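Local coordinates for transcriptional activator PlcR protein (Bacillus thuringiensis, PDB 3U3W) that activates transcription of virulence genes by binding DNA when the quorum-sensing peptide PapR is bound, at residues Phe178-Leu182 with Val198-His202. Residues are numbered along the deposited sequence; the frame is centred on the assembly and turned at random.
Sequences FEQIL and VRYNH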
loop_
_atom_site.group_PDB
_atom_site.type_symbol
_atom_site.label_atom_id
_atom_site.label_comp_id
_atom_site.label_asym_id
_atom_site.label_seq_id
_atom_site.Cartn_x
_atom_site.Cartn_y
_atom_site.Cartn_z
ATOM N N PHE A 178 -20.079 2.011 -12.757
ATOM C CA PHE A 178 -19.182 1.055 -12.115
ATOM C C PHE A 178 -18.356 0.277 -13.140
ATOM O O PHE A 178 -17.127 0.159 -13.007
ATOM C CB PHE A 178 -19.961 0.091 -11.216
ATOM C CG PHE A 178 -20.457 0.734 -9.962
ATOM C CD1 PHE A 178 -19.580 1.470 -9.152
ATOM C CD2 PHE A 178 -21.788 0.638 -9.591
ATOM C CE1 PHE A 178 -20.028 2.098 -7.996
ATOM C CE2 PHE A 178 -22.241 1.257 -8.432
ATOM C CZ PHE A 178 -21.349 1.989 -7.631
ATOM N N GLU A 179 -19.024 -0.251 -14.165
ATOM C CA GLU A 179 -18.319 -0.963 -15.220
ATOM C C GLU A 179 -17.278 -0.071 -15.897
ATOM O O GLU A 179 -16.190 -0.533 -16.197
ATOM C CB GLU A 179 -19.288 -1.538 -16.247
ATOM C CG GLU A 179 -20.212 -2.613 -15.696
ATOM C CD GLU A 179 -21.126 -3.177 -16.772
ATOM O OE1 GLU A 179 -21.178 -2.584 -17.868
ATOM O OE2 GLU A 179 -21.778 -4.216 -16.527
ATOM N N GLN A 180 -17.592 1.200 -16.133
ATOM C CA GLN A 180 -16.601 2.101 -16.732
ATOM C C GLN A 180 -15.381 2.285 -15.838
ATOM O O GLN A 180 -14.265 2.373 -16.343
ATOM C CB GLN A 180 -17.177 3.482 -17.013
ATOM C CG GLN A 180 -17.887 3.679 -18.326
ATOM C CD GLN A 180 -18.599 5.027 -18.351
ATOM O OE1 GLN A 180 -19.825 5.090 -18.497
ATOM N NE2 GLN A 180 -17.836 6.113 -18.169
ATOM N N ILE A 181 -15.601 2.383 -14.524
ATOM C CA ILE A 181 -14.495 2.543 -13.565
ATOM C C ILE A 181 -13.568 1.328 -13.550
ATOM O O ILE A 181 -12.343 1.468 -13.618
ATOM C CB ILE A 181 -14.988 2.861 -12.116
ATOM C CG1 ILE A 181 -15.732 4.193 -12.081
ATOM C CG2 ILE A 181 -13.811 2.888 -11.132
ATOM C CD1 ILE A 181 -16.715 4.329 -10.938
ATOM N N LEU A 182 -14.143 0.133 -13.471
ATOM C CA LEU A 182 -13.347 -1.098 -13.514
ATOM C C LEU A 182 -12.509 -1.194 -14.783
ATOM O O LEU A 182 -11.393 -1.710 -14.752
ATOM C CB LEU A 182 -14.235 -2.335 -13.369
ATOM C CG LEU A 182 -14.929 -2.390 -12.001
ATOM C CD1 LEU A 182 -15.998 -3.473 -11.940
ATOM C CD2 LEU A 182 -13.900 -2.552 -10.877
ATOM N N VAL A 198 -14.825 -0.695 -5.496
ATOM C CA VAL A 198 -15.725 -0.556 -6.643
ATOM C C VAL A 198 -16.535 -1.825 -6.876
ATOM O O VAL A 198 -17.736 -1.753 -7.118
ATOM C CB VAL A 198 -14.988 -0.206 -7.967
ATOM C CG1 VAL A 198 -15.998 -0.065 -9.112
ATOM C CG2 VAL A 198 -14.179 1.059 -7.818
ATOM N N ARG A 199 -15.892 -2.991 -6.812
ATOM C CA ARG A 199 -16.641 -4.240 -6.991
ATOM C C ARG A 199 -17.715 -4.421 -5.927
ATOM O O ARG A 199 -18.795 -4.960 -6.195
ATOM C CB ARG A 199 -15.732 -5.461 -7.049
ATOM C CG ARG A 199 -14.859 -5.490 -8.276
ATOM C CD ARG A 199 -14.142 -6.826 -8.442
ATOM N NE ARG A 199 -13.252 -6.751 -9.598
ATOM C CZ ARG A 199 -13.621 -7.001 -10.851
ATOM N NH1 ARG A 199 -14.874 -7.376 -11.133
ATOM N NH2 ARG A 199 -12.733 -6.877 -11.829
ATOM N N TYR A 200 -17.432 -3.939 -4.723
ATOM C CA TYR A 200 -18.395 -4.057 -3.640
ATOM C C TYR A 200 -19.634 -3.207 -3.890
ATOM O O TYR A 200 -20.760 -3.663 -3.660
ATOM C CB TYR A 200 -17.766 -3.654 -2.327
ATOM C CG TYR A 200 -18.733 -3.598 -1.171
ATOM C CD1 TYR A 200 -19.218 -4.763 -0.587
ATOM C CD2 TYR A 200 -19.149 -2.381 -0.654
ATOM C CE1 TYR A 200 -20.087 -4.717 0.476
ATOM C CE2 TYR A 200 -20.020 -2.317 0.423
ATOM C CZ TYR A 200 -20.482 -3.484 0.986
ATOM O OH TYR A 200 -21.335 -3.420 2.064
ATOM N N ASN A 201 -19.414 -1.972 -4.337
ATOM C CA ASN A 201 -20.500 -1.026 -4.562
ATOM C C ASN A 201 -21.302 -1.528 -5.741
ATOM O O ASN A 201 -22.524 -1.575 -5.698
ATOM C CB ASN A 201 -19.957 0.382 -4.837
ATOM C CG ASN A 201 -19.363 1.056 -3.595
ATOM O OD1 ASN A 201 -19.801 0.814 -2.460
ATOM N ND2 ASN A 201 -18.363 1.923 -3.813
ATOM N N HIS A 202 -20.583 -1.930 -6.784
ATOM C CA HIS A 202 -21.152 -2.575 -7.960
ATOM C C HIS A 202 -22.011 -3.778 -7.561
ATOM O O HIS A 202 -23.131 -3.929 -8.051
ATOM C CB HIS A 202 -20.023 -3.011 -8.898
ATOM C CG HIS A 202 -20.491 -3.498 -10.228
ATOM N ND1 HIS A 202 -19.652 -4.114 -11.133
ATOM C CD2 HIS A 202 -21.709 -3.450 -10.816
ATOM C CE1 HIS A 202 -20.338 -4.438 -12.215
ATOM N NE2 HIS A 202 -21.588 -4.042 -12.051
HETATM O O HOH W 1 -22.647 -5.396 -14.626
#
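Val198 is the central bump of this antiparallel helix pair. It fills a hollow lined by Phe178, Ile181 and Leu182. Val198 CG1 sits 3.9 Å from Phe178 CD1 and 3.7 Å from Leu182 CD2, while Val198 CG2 meets Ile181 CG2 at 3.8 Å. Leu182 answers by filling a dip between Val198, Arg199 and His202. Leu182 CD2 lies 4.0 Å from Arg199 CG, and Leu182 CD1 comes within 3.8 Å of His202 ND1. That nitrogen has no polar partner in the model. The short segment axes pass 10.0 Å apart at 162°. Helices 171-187 and 192-208 are, by their order in the TPR-type domain, the second helix of one repeat and the first helix of the next. Phe178 lays a ring face on the backbone of the neighbouring helix, with Phe178 CD2 3.7 Å from His202 CA. Phe178 CZ, the tip of the ring, touches Asn201 CB at 3.5 Å. Beyond that point, Asn201 hydrogen-bonds Asn159 and the backbone of the bound peptide. The His202 ring lies near parallel to that of Phe178 but slid aside, and Phe178 CB makes a CH-pi contact 4.1 Å from the His202 ring centroid. Beside the exposed Glu179, one water bridges Glu179 OE2 (2.4 Å) and His202 NE2 (3.1 Å).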